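Local coordinates for protein AvrRxo1-ORF1 (Xanthomonas oryzae pv. oryzicola, PDB 4Z8T) that is a type III effector with a polynucleotide kinase domain that probably acts as a kinase, and binds its interactor AvrRxo1-ORF2, at residues G216-A219 with V220-R224; V264-A267 with E268-E271. All coordinates share one frame; numbering follows the deposited sequence.

Contact 1. Residues G216-A219 with V220-R224. With SO4 (sulfate ion), chain F.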
loop_
_atom_site.group_PDB
_atom_site.type_symbol
_atom_site.label_atom_id
_atom_site.label_comp_id
_atom_site.label_asym_id
_atom_site.label_seq_id
_atom_site.Cartn_x
_atom_site.Cartn_y
_atom_site.Cartn_z
ATOM N N GLY A 216 -13.204 4.079 12.145
ATOM C CA GLY A 216 -12.724 5.398 12.528
ATOM C C GLY A 216 -11.498 5.811 11.733
ATOM O O GLY A 216 -11.354 6.975 11.355
ATOM N N PHE A 217 -10.607 4.851 11.503
ATOM C CA PHE A 217 -9.388 5.076 10.739
ATOM C C PHE A 217 -9.722 5.443 9.308
ATOM O O PHE A 217 -9.190 6.410 8.760
ATOM C CB PHE A 217 -8.558 3.795 10.773
ATOM C CG PHE A 217 -7.361 3.797 9.867
ATOM C CD1 PHE A 217 -6.159 4.332 10.289
ATOM C CD2 PHE A 217 -7.414 3.175 8.618
ATOM C CE1 PHE A 217 -5.052 4.302 9.465
ATOM C CE2 PHE A 217 -6.301 3.143 7.797
ATOM C CZ PHE A 217 -5.123 3.713 8.225
ATOM N N VAL A 218 -10.602 4.659 8.700
ATOM C CA VAL A 218 -11.012 4.931 7.336
ATOM C C VAL A 218 -11.633 6.323 7.209
ATOM O O VAL A 218 -11.263 7.103 6.323
ATOM C CB VAL A 218 -11.992 3.864 6.827
ATOM C CG1 VAL A 218 -12.594 4.300 5.499
ATOM C CG2 VAL A 218 -11.272 2.527 6.688
ATOM N N ALA A 219 -12.538 6.650 8.126
ATOM C CA ALA A 219 -13.232 7.932 8.094
ATOM C C ALA A 219 -12.280 9.105 8.303
ATOM O O ALA A 219 -12.356 10.110 7.592
ATOM C CB ALA A 219 -14.318 7.962 9.121
ATOM N N VAL A 220 -11.386 8.990 9.282
ATOM C CA VAL A 220 -10.509 10.111 9.586
ATOM C C VAL A 220 -9.542 10.396 8.439
ATOM O O VAL A 220 -9.272 11.552 8.118
ATOM C CB VAL A 220 -9.772 9.931 10.949
ATOM C CG1 VAL A 220 -8.598 9.010 10.813
ATOM C CG2 VAL A 220 -9.339 11.291 11.503
ATOM N N ARG A 221 -9.057 9.348 7.785
ATOM C CA ARG A 221 -8.156 9.548 6.675
ATOM C C ARG A 221 -8.886 10.049 5.427
ATOM O O ARG A 221 -8.414 10.964 4.764
ATOM C CB ARG A 221 -7.365 8.268 6.387
ATOM C CG ARG A 221 -6.311 8.023 7.457
ATOM C CD ARG A 221 -5.136 7.363 6.863
ATOM N NE ARG A 221 -4.036 7.185 7.816
ATOM C CZ ARG A 221 -3.026 6.361 7.601
ATOM N NH1 ARG A 221 -2.977 5.659 6.472
ATOM N NH2 ARG A 221 -2.075 6.237 8.516
ATOM N N SER A 222 -10.032 9.449 5.122
ATOM C CA SER A 222 -10.751 9.784 3.885
ATOM C C SER A 222 -11.233 11.231 3.844
ATOM O O SER A 222 -11.355 11.826 2.763
ATOM C CB SER A 222 -11.942 8.841 3.672
ATOM O OG SER A 222 -11.488 7.516 3.447
ATOM N N ASN A 223 -11.516 11.794 5.014
ATOM C CA ASN A 223 -12.048 13.147 5.095
ATOM C C ASN A 223 -11.043 14.196 5.535
ATOM O O ASN A 223 -11.397 15.353 5.722
ATOM C CB ASN A 223 -13.265 13.171 6.013
ATOM C CG ASN A 223 -14.423 12.421 5.423
ATOM O OD1 ASN A 223 -14.961 12.826 4.389
ATOM N ND2 ASN A 223 -14.820 11.326 6.059
ATOM N N ARG A 224 -9.784 13.796 5.679
ATOM C CA ARG A 224 -8.745 14.699 6.158
ATOM C C ARG A 224 -8.513 15.913 5.257
ATOM O O ARG A 224 -8.387 17.039 5.744
ATOM C CB ARG A 224 -7.446 13.899 6.328
ATOM C CG ARG A 224 -6.249 14.700 6.803
ATOM C CD ARG A 224 -5.277 13.758 7.472
ATOM N NE ARG A 224 -5.649 13.503 8.866
ATOM C CZ ARG A 224 -5.481 12.343 9.502
ATOM N NH1 ARG A 224 -4.980 11.300 8.863
ATOM N NH2 ARG A 224 -5.820 12.242 10.790
HETATM S S SO4 F . 0.032 3.489 7.413
HETATM O O1 SO4 F . 1.262 2.702 7.457
HETATM O O2 SO4 F . -0.287 3.870 6.044
HETATM O O3 SO4 F . 0.199 4.696 8.213
HETATM O O4 SO4 F . -1.075 2.697 7.954
#
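The C-terminal turns of helix 210-222, on what is probably the phosphate-binding side of a zeta-toxin-like P-loop kinase fold, bring Phe217 and Arg221 together one turn apart. With CG of Phe217 anti to the backbone N (chi1 172°), the ring lies against the arginine chain, CG of Arg221 over one ring face, and the two side chains cross at a slant. The arginine chain, bent at chi2, carries its guanidinium past the outer rim: CZ of Phe217 sits 3.4 Å from NH1 of Arg221, over one guanidinium face, and the two planes are 47° apart. The ring covers one face of the guanidinium, whose edge meets an anion. There a sulfate, probably from the crystallisation liquor, is held by two nearly straight bonds, a short one of 2.8 Å from Arg221 NH2 to O3 and a longer one of 3.3 Å from Arg221 NH1 to O2. Asp186 forms a salt bridge with NH2, and the carbonyl of Ser275 receives NH1, so the long, many-toothed donor is braced as well as occupied. Such a site is consistent with a phosphate pocket beside the probable Walker A loop, which Val220 touches; its CG1 tucks back to 3.4 Å from Phe217 O. Ala219, small enough for a close fit, packs on the loop residues Ser161 and Arg162. Towards the helix end two carbonyls each take a backbone and a side-chain donor. Ser222 OG turns back to Val218 O at 2.9 Å, from above the carbonyl plane, while Ser222 N makes the usual helical bond to that oxygen. Asn223, where the chain leaves helical geometry, sends its N (3.2 Å) and its ND2 (3.1 Å) to Ala219 O from opposite faces of that carbonyl.

Contact 2. Residues V264-A267 with E268-E271; sequences VENA and ELYE
Asn266 folds its amide over the first turn of helix 267-272, and its OD1 receives the backbone N of Leu269 at 2.9 Å. The N-H points almost straight at the oxygen (172°), yet the donor stands above the amide plane rather than on a lone pair. CG anti to the backbone N (chi1 -168°) swings the side chain forward to the first turn of the helix, whose N-H groups have no preceding helical carbonyls to bond to, a reach that the short asparagine suits. The same oxygen also accepts from a water, which donates to Glu268 OE1, 3.3 Å away. Glu268 extends outward; its negative charge near the helix start would probably be favourable to the helix dipole. Leu269 crosses the amide obliquely, its CB 3.5 Å from Asn266 OD1 and its CD1 4.0 Å from Asn266 ND2, and the branched chain covers one side of the cap while resting on Val252 and Val254 of strand 251-258. The helical backbone bonds then begin: Tyr270 N to Asn266 O at 2.9 Å and Glu271 N to Ala267 O at 3.1 Å. Tyr270, chi1 -166°, turns its ring back toward Val264, in the loop before the helix; the two cross at about a right angle, CG1 of Val264 being 3.9 Å from CD2 of Tyr270. The ring also packs against Met225 and Ile228 of helix 224-233, and its hydroxyl is hydrogen-bonded to His13 of the AvrRxo1-ORF2 chain, while Glu271 OE1 accepts from Val280 N of the second copy of this protein. The whole is a classical asparagine N-cap, starting a short helix after the loop that follows strand 261-263, an outermost strand of the sheet within this chain.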
loop_
_atom_site.group_PDB
_atom_site.type_symbol
_atom_site.label_atom_id
_atom_site.label_comp_id
_atom_site.label_asym_id
_atom_site.label_seq_id
_atom_site.Cartn_x
_atom_site.Cartn_y
_atom_site.Cartn_z
ATOM N N VAL A 264 3.650 21.826 3.411
ATOM C CA VAL A 264 3.669 20.383 3.609
ATOM C C VAL A 264 5.036 20.004 4.117
ATOM O O VAL A 264 5.980 19.883 3.345
ATOM C CB VAL A 264 3.358 19.628 2.307
ATOM C CG1 VAL A 264 3.388 18.104 2.551
ATOM C CG2 VAL A 264 1.996 20.040 1.786
ATOM N N GLU A 265 5.134 19.831 5.430
ATOM C CA GLU A 265 6.412 19.508 6.059
ATOM C C GLU A 265 6.915 18.093 5.767
ATOM O O GLU A 265 8.123 17.848 5.825
ATOM C CB GLU A 265 6.313 19.733 7.567
ATOM C CG GLU A 265 6.137 21.209 7.975
ATOM C CD GLU A 265 4.701 21.691 7.915
ATOM O OE1 GLU A 265 4.470 22.907 8.125
ATOM O OE2 GLU A 265 3.799 20.857 7.692
ATOM N N ASN A 266 6.016 17.158 5.458
ATOM C CA ASN A 266 6.459 15.805 5.106
ATOM C C ASN A 266 5.568 15.230 4.025
ATOM O O ASN A 266 4.516 14.658 4.308
ATOM C CB ASN A 266 6.464 14.897 6.341
ATOM C CG ASN A 266 7.180 13.571 6.107
ATOM O OD1 ASN A 266 6.928 12.872 5.129
ATOM N ND2 ASN A 266 8.081 13.227 7.018
ATOM N N ALA A 267 5.986 15.417 2.781
ATOM C CA ALA A 267 5.191 15.024 1.625
ATOM C C ALA A 267 4.927 13.531 1.535
ATOM O O ALA A 267 3.847 13.123 1.124
ATOM C CB ALA A 267 5.848 15.518 0.345
ATOM N N GLU A 268 5.903 12.716 1.924
ATOM C CA GLU A 268 5.725 11.268 1.905
ATOM C C GLU A 268 4.607 10.846 2.835
ATOM O O GLU A 268 3.714 10.091 2.462
ATOM C CB GLU A 268 7.012 10.578 2.365
ATOM C CG GLU A 268 6.915 9.065 2.413
ATOM C CD GLU A 268 8.251 8.397 2.667
ATOM O OE1 GLU A 268 9.166 9.062 3.202
ATOM O OE2 GLU A 268 8.383 7.204 2.314
ATOM N N LEU A 269 4.672 11.318 4.073
ATOM C CA LEU A 269 3.617 11.002 5.012
ATOM C C LEU A 269 2.275 11.590 4.586
ATOM O O LEU A 269 1.245 10.967 4.809
ATOM C CB LEU A 269 3.974 11.442 6.437
ATOM C CG LEU A 269 4.761 10.452 7.286
ATOM C CD1 LEU A 269 5.057 11.095 8.639
ATOM C CD2 LEU A 269 3.971 9.155 7.450
ATOM N N TYR A 270 2.279 12.779 3.987
ATOM C CA TYR A 270 1.021 13.419 3.591
ATOM C C TYR A 270 0.288 12.565 2.568
ATOM O O TYR A 270 -0.929 12.378 2.656
ATOM C CB TYR A 270 1.304 14.808 3.019
ATOM C CG TYR A 270 0.100 15.716 2.866
ATOM C CD1 TYR A 270 -0.858 15.829 3.861
ATOM C CD2 TYR A 270 -0.049 16.500 1.733
ATOM C CE1 TYR A 270 -1.953 16.695 3.725
ATOM C CE2 TYR A 270 -1.146 17.369 1.590
ATOM C CZ TYR A 270 -2.091 17.455 2.577
ATOM O OH TYR A 270 -3.156 18.317 2.425
ATOM N N GLU A 271 1.034 12.044 1.601
ATOM C CA GLU A 271 0.462 11.125 0.619
ATOM C C GLU A 271 -0.129 9.893 1.320
ATOM O O GLU A 271 -1.227 9.441 0.994
ATOM C CB GLU A 271 1.518 10.730 -0.429
ATOM C CG GLU A 271 0.973 9.833 -1.545
ATOM C CD GLU A 271 1.995 9.535 -2.629
ATOM O OE1 GLU A 271 3.159 9.970 -2.494
ATOM O OE2 GLU A 271 1.636 8.847 -3.621
HETATM O O HOH W 1 8.045 9.983 6.122
#

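Contact 1 closes one helix and contact 2 opens another later in the chain, with centres about 16 Å apart and nearest atoms about 6 Å apart, so they do not touch. The sulfate held by Arg221 is also near contact 2: its O3 is 5.9 Å from Leu269 CD2. The chain just after helix 267-272 closes the distance, since Ile273 O accepts from NH1 of Arg224, the last residue of contact 1 and the first of helix 224-233. Contact 1 thus faces the probable phosphate-binding site, whereas contact 2 lies further from the chain's centre and mainly meets AvrRxo1-ORF2.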